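Local atomic coordinates of binary enterotoxin of Clostridium perfringens component a (Clostridium perfringens, PDB entry 5WTZ), a protein that binds NAD and, as the enzymatic component of a clostridial iota-like binary enterotoxin, probably transfers ADP-ribose from it to host actin. Residues 101-106 with 124-129; 142-147 with 177-182; 329-334 with 396-401. All coordinates share one frame; numbering follows the deposited sequence.

Contact 1 of 3, residues 101-106 with 124-129; sequences DKFGFN and NNFAKK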
loop_
_atom_site.group_PDB
_atom_site.type_symbol
_atom_site.label_atom_id
_atom_site.label_comp_id
_atom_site.label_asym_id
_atom_site.label_seq_id
_atom_site.Cartn_x
_atom_site.Cartn_y
_atom_site.Cartn_z
ATOM N N ASP A 101 12.969 0.788 -6.926
ATOM C CA ASP A 101 12.374 1.307 -5.683
ATOM C C ASP A 101 10.879 0.982 -5.549
ATOM O O ASP A 101 10.349 0.989 -4.443
ATOM C CB ASP A 101 12.617 2.818 -5.524
ATOM C CG ASP A 101 12.101 3.638 -6.684
ATOM O OD1 ASP A 101 10.967 3.402 -7.151
ATOM O OD2 ASP A 101 12.841 4.543 -7.118
ATOM N N LYS A 102 10.199 0.645 -6.643
ATOM C CA LYS A 102 8.844 0.121 -6.514
ATOM C C LYS A 102 8.826 -1.295 -5.936
ATOM O O LYS A 102 7.761 -1.856 -5.673
ATOM C CB LYS A 102 8.110 0.140 -7.855
ATOM C CG LYS A 102 7.282 1.405 -8.085
ATOM C CD LYS A 102 6.108 1.497 -7.111
ATOM C CE LYS A 102 5.045 0.442 -7.413
ATOM N NZ LYS A 102 3.862 0.500 -6.496
ATOM N N PHE A 103 10.000 -1.892 -5.747
ATOM C CA PHE A 103 10.053 -3.165 -5.051
ATOM C C PHE A 103 10.814 -2.990 -3.745
ATOM O O PHE A 103 11.129 -3.960 -3.066
ATOM C CB PHE A 103 10.678 -4.242 -5.945
ATOM C CG PHE A 103 9.768 -4.685 -7.058
ATOM C CD1 PHE A 103 8.782 -5.633 -6.814
ATOM C CD2 PHE A 103 9.889 -4.145 -8.340
ATOM C CE1 PHE A 103 7.927 -6.039 -7.834
ATOM C CE2 PHE A 103 9.034 -4.540 -9.354
ATOM C CZ PHE A 103 8.061 -5.488 -9.107
ATOM N N GLY A 104 11.095 -1.733 -3.406
ATOM C CA GLY A 104 11.826 -1.407 -2.201
ATOM C C GLY A 104 13.230 -1.973 -2.218
ATOM O O GLY A 104 13.785 -2.319 -1.179
ATOM N N PHE A 105 13.809 -2.057 -3.410
ATOM C CA PHE A 105 15.115 -2.671 -3.594
ATOM C C PHE A 105 16.109 -1.575 -3.965
ATOM O O PHE A 105 15.893 -0.850 -4.938
ATOM C CB PHE A 105 15.050 -3.745 -4.680
ATOM C CG PHE A 105 16.239 -4.667 -4.714
ATOM C CD1 PHE A 105 16.492 -5.540 -3.661
ATOM C CD2 PHE A 105 17.084 -4.694 -5.824
ATOM C CE1 PHE A 105 17.595 -6.406 -3.705
ATOM C CE2 PHE A 105 18.165 -5.555 -5.870
ATOM C CZ PHE A 105 18.422 -6.410 -4.808
ATOM N N ASN A 106 17.186 -1.435 -3.196
ATOM C CA ASN A 106 18.129 -0.339 -3.442
ATOM C C ASN A 106 19.451 -0.775 -4.087
ATOM O O ASN A 106 20.259 0.070 -4.466
ATOM C CB ASN A 106 18.416 0.433 -2.139
ATOM C CG ASN A 106 18.510 -0.470 -0.912
ATOM O OD1 ASN A 106 18.963 -1.612 -0.997
ATOM N ND2 ASN A 106 18.094 0.054 0.247
ATOM N N ASN A 124 19.874 -12.432 -6.690
ATOM C CA ASN A 124 19.533 -13.357 -5.611
ATOM C C ASN A 124 18.974 -12.604 -4.417
ATOM O O ASN A 124 18.048 -13.067 -3.768
ATOM C CB ASN A 124 20.738 -14.191 -5.185
ATOM C CG ASN A 124 20.903 -15.433 -6.029
ATOM O OD1 ASN A 124 19.929 -15.969 -6.561
ATOM N ND2 ASN A 124 22.140 -15.882 -6.183
ATOM N N ASN A 125 19.535 -11.438 -4.132
ATOM C CA ASN A 125 18.997 -10.604 -3.073
ATOM C C ASN A 125 17.609 -10.099 -3.445
ATOM O O ASN A 125 16.723 -9.987 -2.595
ATOM C CB ASN A 125 19.939 -9.432 -2.771
ATOM C CG ASN A 125 21.221 -9.878 -2.082
ATOM O OD1 ASN A 125 21.257 -10.915 -1.422
ATOM N ND2 ASN A 125 22.269 -9.085 -2.216
ATOM N N PHE A 126 17.425 -9.813 -4.727
ATOM C CA PHE A 126 16.152 -9.326 -5.245
ATOM C C PHE A 126 15.090 -10.406 -5.084
ATOM O O PHE A 126 13.967 -10.113 -4.683
ATOM C CB PHE A 126 16.298 -8.904 -6.711
ATOM C CG PHE A 126 15.069 -8.250 -7.306
ATOM C CD1 PHE A 126 14.583 -7.046 -6.815
ATOM C CD2 PHE A 126 14.440 -8.822 -8.407
ATOM C CE1 PHE A 126 13.457 -6.436 -7.392
ATOM C CE2 PHE A 126 13.311 -8.233 -8.980
ATOM C CZ PHE A 126 12.833 -7.024 -8.487
ATOM N N ALA A 127 15.458 -11.652 -5.361
ATOM C CA ALA A 127 14.553 -12.787 -5.159
ATOM C C ALA A 127 14.008 -12.837 -3.730
ATOM O O ALA A 127 12.818 -13.067 -3.519
ATOM C CB ALA A 127 15.253 -14.095 -5.504
ATOM N N LYS A 128 14.875 -12.609 -2.746
ATOM C CA LYS A 128 14.440 -12.648 -1.368
ATOM C C LYS A 128 13.542 -11.446 -1.067
ATOM O O LYS A 128 12.480 -11.591 -0.438
ATOM C CB LYS A 128 15.647 -12.680 -0.425
ATOM C CG LYS A 128 16.447 -13.972 -0.501
ATOM C CD LYS A 128 17.648 -13.958 0.442
ATOM C CE LYS A 128 18.455 -15.255 0.352
ATOM N NZ LYS A 128 17.673 -16.454 0.788
ATOM N N LYS A 129 13.954 -10.271 -1.540
ATOM C CA LYS A 129 13.248 -9.031 -1.246
ATOM C C LYS A 129 11.806 -9.030 -1.778
ATOM O O LYS A 129 10.903 -8.554 -1.089
ATOM C CB LYS A 129 14.015 -7.832 -1.811
ATOM C CG LYS A 129 13.335 -6.487 -1.564
ATOM C CD LYS A 129 13.113 -6.229 -0.069
ATOM C CE LYS A 129 12.342 -4.914 0.178
ATOM N NZ LYS A 129 10.970 -4.883 -0.414
#
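An aromatic cluster of F103, F105 and F126 joins the loop that follows strand 92-98 to helix 120-130, in the N-terminal ADP-ribosyltransferase-like half of the toxin. F126 offers its edge to both partners. Against F103 the pair is T-shaped, with planes at 80°; CZ of F126 stands over the F103 face, displaced toward the rim, while CE1 of F126 lies 3.8 Å from CB of F103. The F105 ring is met more obliquely, CD1 of F126 coming within 3.6 Å of CD2 of F105. CB of F126 adds a CH-pi contact over the same ring, 4.0 Å from its centroid. F105 turns CG anti to its backbone N (chi1 -166°), and its far end reaches the helix backbone, where CZ approaches N of F126 at 3.5 Å. One turn on, CB of K129 lies 3.8 Å from CD1 of F105. The lysine chain, bent at chi2 and chi4, carries NZ to a 2.8 Å hydrogen bond with O of F103, the donor tilted 30° from the carbonyl plane. NZ also donates to O of D396 in the other half. A general principle follows: lysine methylenes pack on a ring while two carbonyls probably favour the charged ammonium.

Contact 2 of 3, residues 142-147 with 177-182; sequences DVTMTE and NLRVLI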
loop_
_atom_site.group_PDB
_atom_site.type_symbol
_atom_site.label_atom_id
_atom_site.label_comp_id
_atom_site.label_asym_id
_atom_site.label_seq_id
_atom_site.Cartn_x
_atom_site.Cartn_y
_atom_site.Cartn_z
ATOM N N ASP A 142 -1.349 2.458 -15.606
ATOM C CA ASP A 142 -1.491 2.192 -17.023
ATOM C C ASP A 142 -0.315 1.358 -17.487
ATOM O O ASP A 142 0.809 1.532 -17.006
ATOM C CB ASP A 142 -1.621 3.485 -17.827
ATOM C CG ASP A 142 -0.520 4.485 -17.530
ATOM O OD1 ASP A 142 -0.611 5.202 -16.504
ATOM O OD2 ASP A 142 0.425 4.570 -18.342
ATOM N N VAL A 143 -0.597 0.428 -18.394
ATOM C CA VAL A 143 0.377 -0.555 -18.847
ATOM C C VAL A 143 0.252 -0.818 -20.339
ATOM O O VAL A 143 -0.627 -0.263 -20.998
ATOM C CB VAL A 143 0.206 -1.883 -18.096
ATOM C CG1 VAL A 143 0.533 -1.698 -16.633
ATOM C CG2 VAL A 143 -1.213 -2.396 -18.263
ATOM N N THR A 144 1.117 -1.682 -20.864
ATOM C CA THR A 144 1.078 -2.034 -22.281
ATOM C C THR A 144 0.718 -3.511 -22.479
ATOM O O THR A 144 0.847 -4.325 -21.560
ATOM C CB THR A 144 2.419 -1.716 -22.968
ATOM O OG1 THR A 144 3.449 -2.558 -22.442
ATOM C CG2 THR A 144 2.798 -0.280 -22.714
ATOM N N MET A 145 0.259 -3.851 -23.683
ATOM C CA MET A 145 -0.304 -5.175 -23.959
ATOM C C MET A 145 0.718 -6.224 -24.370
ATOM O O MET A 145 0.413 -7.416 -24.388
ATOM C CB MET A 145 -1.355 -5.076 -25.062
ATOM C CG MET A 145 -2.490 -4.152 -24.718
ATOM S SD MET A 145 -3.670 -3.942 -26.055
ATOM C CE MET A 145 -4.409 -2.403 -25.481
ATOM N N THR A 146 1.915 -5.783 -24.727
ATOM C CA THR A 146 2.909 -6.688 -25.287
ATOM C C THR A 146 4.284 -6.426 -24.700
ATOM O O THR A 146 4.548 -5.344 -24.181
ATOM C CB THR A 146 2.992 -6.562 -26.833
ATOM O OG1 THR A 146 3.130 -5.186 -27.204
ATOM C CG2 THR A 146 1.749 -7.139 -27.493
ATOM N N GLU A 147 5.148 -7.433 -24.774
ATOM C CA GLU A 147 6.522 -7.304 -24.323
ATOM C C GLU A 147 7.185 -6.147 -25.036
ATOM O O GLU A 147 7.129 -6.067 -26.256
ATOM C CB GLU A 147 7.298 -8.595 -24.573
ATOM C CG GLU A 147 8.729 -8.554 -24.075
ATOM C CD GLU A 147 9.519 -9.772 -24.498
ATOM O OE1 GLU A 147 9.125 -10.893 -24.112
ATOM O OE2 GLU A 147 10.526 -9.611 -25.228
ATOM N N ASN A 177 0.380 0.394 -30.639
ATOM C CA ASN A 177 0.892 0.522 -29.264
ATOM C C ASN A 177 -0.049 1.172 -28.238
ATOM O O ASN A 177 0.287 2.180 -27.622
ATOM C CB ASN A 177 2.224 1.291 -29.274
ATOM C CG ASN A 177 3.351 0.439 -29.758
ATOM O OD1 ASN A 177 3.339 -0.015 -30.908
ATOM N ND2 ASN A 177 4.333 0.198 -28.901
ATOM N N LEU A 178 -1.227 0.584 -28.061
ATOM C CA LEU A 178 -2.231 1.104 -27.130
ATOM C C LEU A 178 -2.042 0.653 -25.684
ATOM O O LEU A 178 -1.538 -0.443 -25.420
ATOM C CB LEU A 178 -3.610 0.667 -27.573
ATOM C CG LEU A 178 -4.138 1.532 -28.695
ATOM C CD1 LEU A 178 -5.057 0.646 -29.454
ATOM C CD2 LEU A 178 -4.866 2.742 -28.149
ATOM N N ARG A 179 -2.492 1.488 -24.754
ATOM C CA ARG A 179 -2.287 1.231 -23.327
ATOM C C ARG A 179 -3.527 0.683 -22.619
ATOM O O ARG A 179 -4.649 0.753 -23.122
ATOM C CB ARG A 179 -1.823 2.509 -22.624
ATOM C CG ARG A 179 -0.685 3.209 -23.332
ATOM C CD ARG A 179 -0.133 4.369 -22.512
ATOM N NE ARG A 179 0.387 3.922 -21.225
ATOM C CZ ARG A 179 1.530 3.261 -21.078
ATOM N NH1 ARG A 179 2.268 2.974 -22.138
ATOM N NH2 ARG A 179 1.936 2.885 -19.874
ATOM N N VAL A 180 -3.297 0.131 -21.439
ATOM C CA VAL A 180 -4.358 -0.425 -20.627
ATOM C C VAL A 180 -4.397 0.297 -19.288
ATOM O O VAL A 180 -3.401 0.372 -18.584
ATOM C CB VAL A 180 -4.157 -1.939 -20.412
ATOM C CG1 VAL A 180 -5.177 -2.479 -19.411
ATOM C CG2 VAL A 180 -4.237 -2.671 -21.752
ATOM N N LEU A 181 -5.554 0.836 -18.943
ATOM C CA LEU A 181 -5.682 1.608 -17.728
ATOM C C LEU A 181 -6.377 0.778 -16.646
ATOM O O LEU A 181 -7.542 0.408 -16.782
ATOM C CB LEU A 181 -6.442 2.906 -18.020
ATOM C CG LEU A 181 -6.673 3.931 -16.912
ATOM C CD1 LEU A 181 -5.414 4.207 -16.125
ATOM C CD2 LEU A 181 -7.218 5.214 -17.520
ATOM N N ILE A 182 -5.643 0.469 -15.584
ATOM C CA ILE A 182 -6.175 -0.360 -14.507
ATOM C C ILE A 182 -6.678 0.486 -13.338
ATOM O O ILE A 182 -6.015 1.433 -12.914
ATOM C CB ILE A 182 -5.115 -1.346 -13.976
ATOM C CG1 ILE A 182 -4.467 -2.112 -15.129
ATOM C CG2 ILE A 182 -5.734 -2.296 -12.959
ATOM C CD1 ILE A 182 -3.120 -2.699 -14.773
#
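L178, the residue before strand 179-182, receives the methyl end of M145, whose CE lies 3.8 Å from CB of L178. R179 follows with a salt bridge to D142: NE and NH2 grip it side-on, both on the single oxygen OD2. NH2 lies 2.7 Å from OD2 of D142, NE 3.0 Å from the same oxygen. Both donors come to its anti side, from opposite faces of the carboxylate plane, which is turned 72° from the guanidinium. OD1 of D142 is held by OH of Y45. A bend at chi3 (60°) turns NE toward D142, while CG2 of T144 lies 3.3 Å from NH1 of R179. V180 forms the antiparallel hydrogen-bonded pair with V143: N of V180 reaches O of V143 at 2.7 Å, and N of V143 reaches O of V180 at 2.8 Å. On the sheet face carrying both valines, CB of V180 rests 3.7 Å from CG2 of V143. L181 is the non-hydrogen-bonded partner of D142, and I182 brings CD1 to the same V143 methyl. Strand 179-182 is the middle of three antiparallel strands, between 141-144 and 168-171; helix 16-31 covers M145 and L178, and strand 92-98 packs on V143.

Contact 3 of 3, residues 329-334 with 396-401; sequences KWLGKT and DNITEY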
loop_
_atom_site.group_PDB
_atom_site.type_symbol
_atom_site.label_atom_id
_atom_site.label_comp_id
_atom_site.label_asym_id
_atom_site.label_seq_id
_atom_site.Cartn_x
_atom_site.Cartn_y
_atom_site.Cartn_z
ATOM N N LYS A 329 18.837 2.804 5.411
ATOM C CA LYS A 329 18.888 2.250 6.757
ATOM C C LYS A 329 17.831 1.168 6.981
ATOM O O LYS A 329 18.113 0.161 7.634
ATOM C CB LYS A 329 18.726 3.373 7.788
ATOM C CG LYS A 329 18.919 2.963 9.244
ATOM C CD LYS A 329 19.017 4.206 10.113
ATOM C CE LYS A 329 18.986 3.875 11.596
ATOM N NZ LYS A 329 20.098 2.974 12.013
ATOM N N TRP A 330 16.635 1.342 6.417
ATOM C CA TRP A 330 15.491 0.521 6.837
ATOM C C TRP A 330 14.890 -0.431 5.795
ATOM O O TRP A 330 14.249 -1.403 6.181
ATOM C CB TRP A 330 14.371 1.426 7.372
ATOM C CG TRP A 330 14.788 2.218 8.591
ATOM C CD1 TRP A 330 14.988 3.575 8.669
ATOM C CD2 TRP A 330 15.094 1.696 9.894
ATOM N NE1 TRP A 330 15.393 3.919 9.932
ATOM C CE2 TRP A 330 15.473 2.788 10.704
ATOM C CE3 TRP A 330 15.100 0.413 10.450
ATOM C CZ2 TRP A 330 15.833 2.637 12.043
ATOM C CZ3 TRP A 330 15.461 0.266 11.785
ATOM C CH2 TRP A 330 15.812 1.373 12.566
ATOM N N LEU A 331 15.054 -0.162 4.500
ATOM C CA LEU A 331 14.502 -1.075 3.492
ATOM C C LEU A 331 14.976 -2.513 3.720
ATOM O O LEU A 331 16.167 -2.766 3.906
ATOM C CB LEU A 331 14.881 -0.635 2.068
ATOM C CG LEU A 331 14.021 0.468 1.434
ATOM C CD1 LEU A 331 14.489 0.732 0.003
ATOM C CD2 LEU A 331 12.563 0.088 1.449
ATOM N N GLY A 332 14.041 -3.451 3.701
ATOM C CA GLY A 332 14.381 -4.851 3.832
ATOM C C GLY A 332 14.723 -5.285 5.248
ATOM O O GLY A 332 15.023 -6.452 5.483
ATOM N N LYS A 333 14.681 -4.360 6.200
ATOM C CA LYS A 333 15.035 -4.705 7.572
ATOM C C LYS A 333 13.862 -5.332 8.317
ATOM O O LYS A 333 12.701 -5.094 8.003
ATOM C CB LYS A 333 15.535 -3.477 8.331
ATOM C CG LYS A 333 16.822 -2.871 7.767
ATOM C CD LYS A 333 17.951 -3.873 7.745
ATOM C CE LYS A 333 19.284 -3.206 7.412
ATOM N NZ LYS A 333 19.338 -2.699 6.014
ATOM N N THR A 334 14.171 -6.158 9.305
ATOM C CA THR A 334 13.127 -6.618 10.216
ATOM C C THR A 334 13.305 -5.934 11.575
ATOM O O THR A 334 14.379 -6.010 12.161
ATOM C CB THR A 334 13.154 -8.140 10.379
ATOM O OG1 THR A 334 12.752 -8.765 9.145
ATOM C CG2 THR A 334 12.201 -8.555 11.492
ATOM N N ASP A 396 9.036 -3.186 3.690
ATOM C CA ASP A 396 8.892 -3.634 2.310
ATOM C C ASP A 396 9.108 -2.491 1.313
ATOM O O ASP A 396 9.695 -2.682 0.245
ATOM C CB ASP A 396 7.496 -4.232 2.084
ATOM C CG ASP A 396 7.202 -5.412 2.975
ATOM O OD1 ASP A 396 8.102 -6.266 3.174
ATOM O OD2 ASP A 396 6.046 -5.493 3.455
ATOM N N ASN A 397 8.600 -1.307 1.651
ATOM C CA ASN A 397 8.838 -0.141 0.808
ATOM C C ASN A 397 8.732 1.159 1.586
ATOM O O ASN A 397 8.138 1.225 2.678
ATOM C CB ASN A 397 7.862 -0.109 -0.375
ATOM C CG ASN A 397 8.484 0.480 -1.640
ATOM O OD1 ASN A 397 9.596 1.016 -1.625
ATOM N ND2 ASN A 397 7.763 0.381 -2.737
ATOM N N ILE A 398 9.306 2.197 0.993
ATOM C CA ILE A 398 9.270 3.530 1.561
ATOM C C ILE A 398 8.954 4.485 0.426
ATOM O O ILE A 398 9.682 4.537 -0.570
ATOM C CB ILE A 398 10.603 3.882 2.242
ATOM C CG1 ILE A 398 10.799 3.008 3.487
ATOM C CG2 ILE A 398 10.656 5.366 2.595
ATOM C CD1 ILE A 398 12.174 3.078 4.083
ATOM N N THR A 399 7.842 5.201 0.546
ATOM C CA THR A 399 7.373 6.047 -0.537
ATOM C C THR A 399 7.109 7.468 -0.038
ATOM O O THR A 399 6.243 7.696 0.810
ATOM C CB THR A 399 6.096 5.480 -1.178
ATOM O OG1 THR A 399 6.352 4.165 -1.686
ATOM C CG2 THR A 399 5.632 6.365 -2.312
ATOM N N GLU A 400 7.859 8.430 -0.556
ATOM C CA GLU A 400 7.680 9.805 -0.106
ATOM C C GLU A 400 6.490 10.476 -0.789
ATOM O O GLU A 400 6.207 10.219 -1.959
ATOM C CB GLU A 400 8.955 10.610 -0.349
ATOM C CG GLU A 400 9.373 10.642 -1.806
ATOM C CD GLU A 400 10.619 11.470 -2.045
ATOM O OE1 GLU A 400 10.588 12.683 -1.736
ATOM O OE2 GLU A 400 11.621 10.909 -2.546
ATOM N N TYR A 401 5.768 11.318 -0.053
ATOM C CA TYR A 401 4.891 12.282 -0.716
ATOM C C TYR A 401 4.911 13.571 0.076
ATOM O O TYR A 401 5.362 13.599 1.216
ATOM C CB TYR A 401 3.461 11.745 -0.873
ATOM C CG TYR A 401 2.536 12.039 0.289
ATOM C CD1 TYR A 401 2.580 11.265 1.433
ATOM C CD2 TYR A 401 1.607 13.091 0.230
ATOM C CE1 TYR A 401 1.720 11.515 2.508
ATOM C CE2 TYR A 401 0.753 13.355 1.304
ATOM C CZ TYR A 401 0.819 12.556 2.432
ATOM O OH TYR A 401 -0.009 12.800 3.503
#
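L331 and I398 carry the apolar contact between the end of helix 320-330 and strand 391-403, two elements of the C-terminal ADP-ribosyltransferase half, where NAD binds. The touching branch of the leucine is CD2, which lies 4.0 Å from CG1 of I398, and CD1 of I398 is equally near it. The two side chains meet at a slant. Placing CG of L331 beside its backbone N (chi1 -82°) starts the chain toward the strand, and CD2 then also lies against the main chain, 3.8 Å from CA of N397 and 3.9 Å from N of I398. W330 adds a looser touch: its CB is 4.3 Å from CD1 of I398, while the indole heads away from the strand and meets F326 and F306. The side chain of W330 lies about 8 Å from that of E305, which binds NAD, and about 10 Å from the bound NAD.

No hydrogen bond joins the two segments; the polar contacts lie within each of them or lead beyond. A type II turn from W330 to K333, closed by N of K333 bonding O of W330 at 3.0 Å, takes the chain from the helix end toward strand 334-337. In the strand, OD1 of N397 accepts from N of I398 at 2.9 Å, the donor standing above the amide plane at a C=O...N angle of 96°. The carboxylate of D396 bonds T419 through OD2 and forms a salt bridge with K394 through OD1.

Hydrophobic packing alone therefore links the two segments directly. Their main chains are also tied through the backbone bonds of G332 and K333 to I395, just before the strand segment, and the leucine methyl meets a backbone that its sheet holds through bonds of D396 to D417 and T399 to I415.

Followed from the N terminus, the chain closes three loops in series, none nested in or crossing another. Contact 1 comes first, folding the region after strand 92-98 back onto helix 120-130; contact 2 then pairs strands 141-144 and 179-182, and contact 3, after the longest excursion, brings 329-334 to 396-401. Contacts 1 and 2 lie in the N-terminal half, their nearest atoms about 10 Å apart. Contact 3 belongs to the C-terminal half, yet it touches contact 1 across the junction: beside the K129 bond to D396, CD1 of L331 packs against O of G104, and a weak hydrogen bond runs from ND2 of N397 to O of D101. Contact 2 remains remote from contact 3.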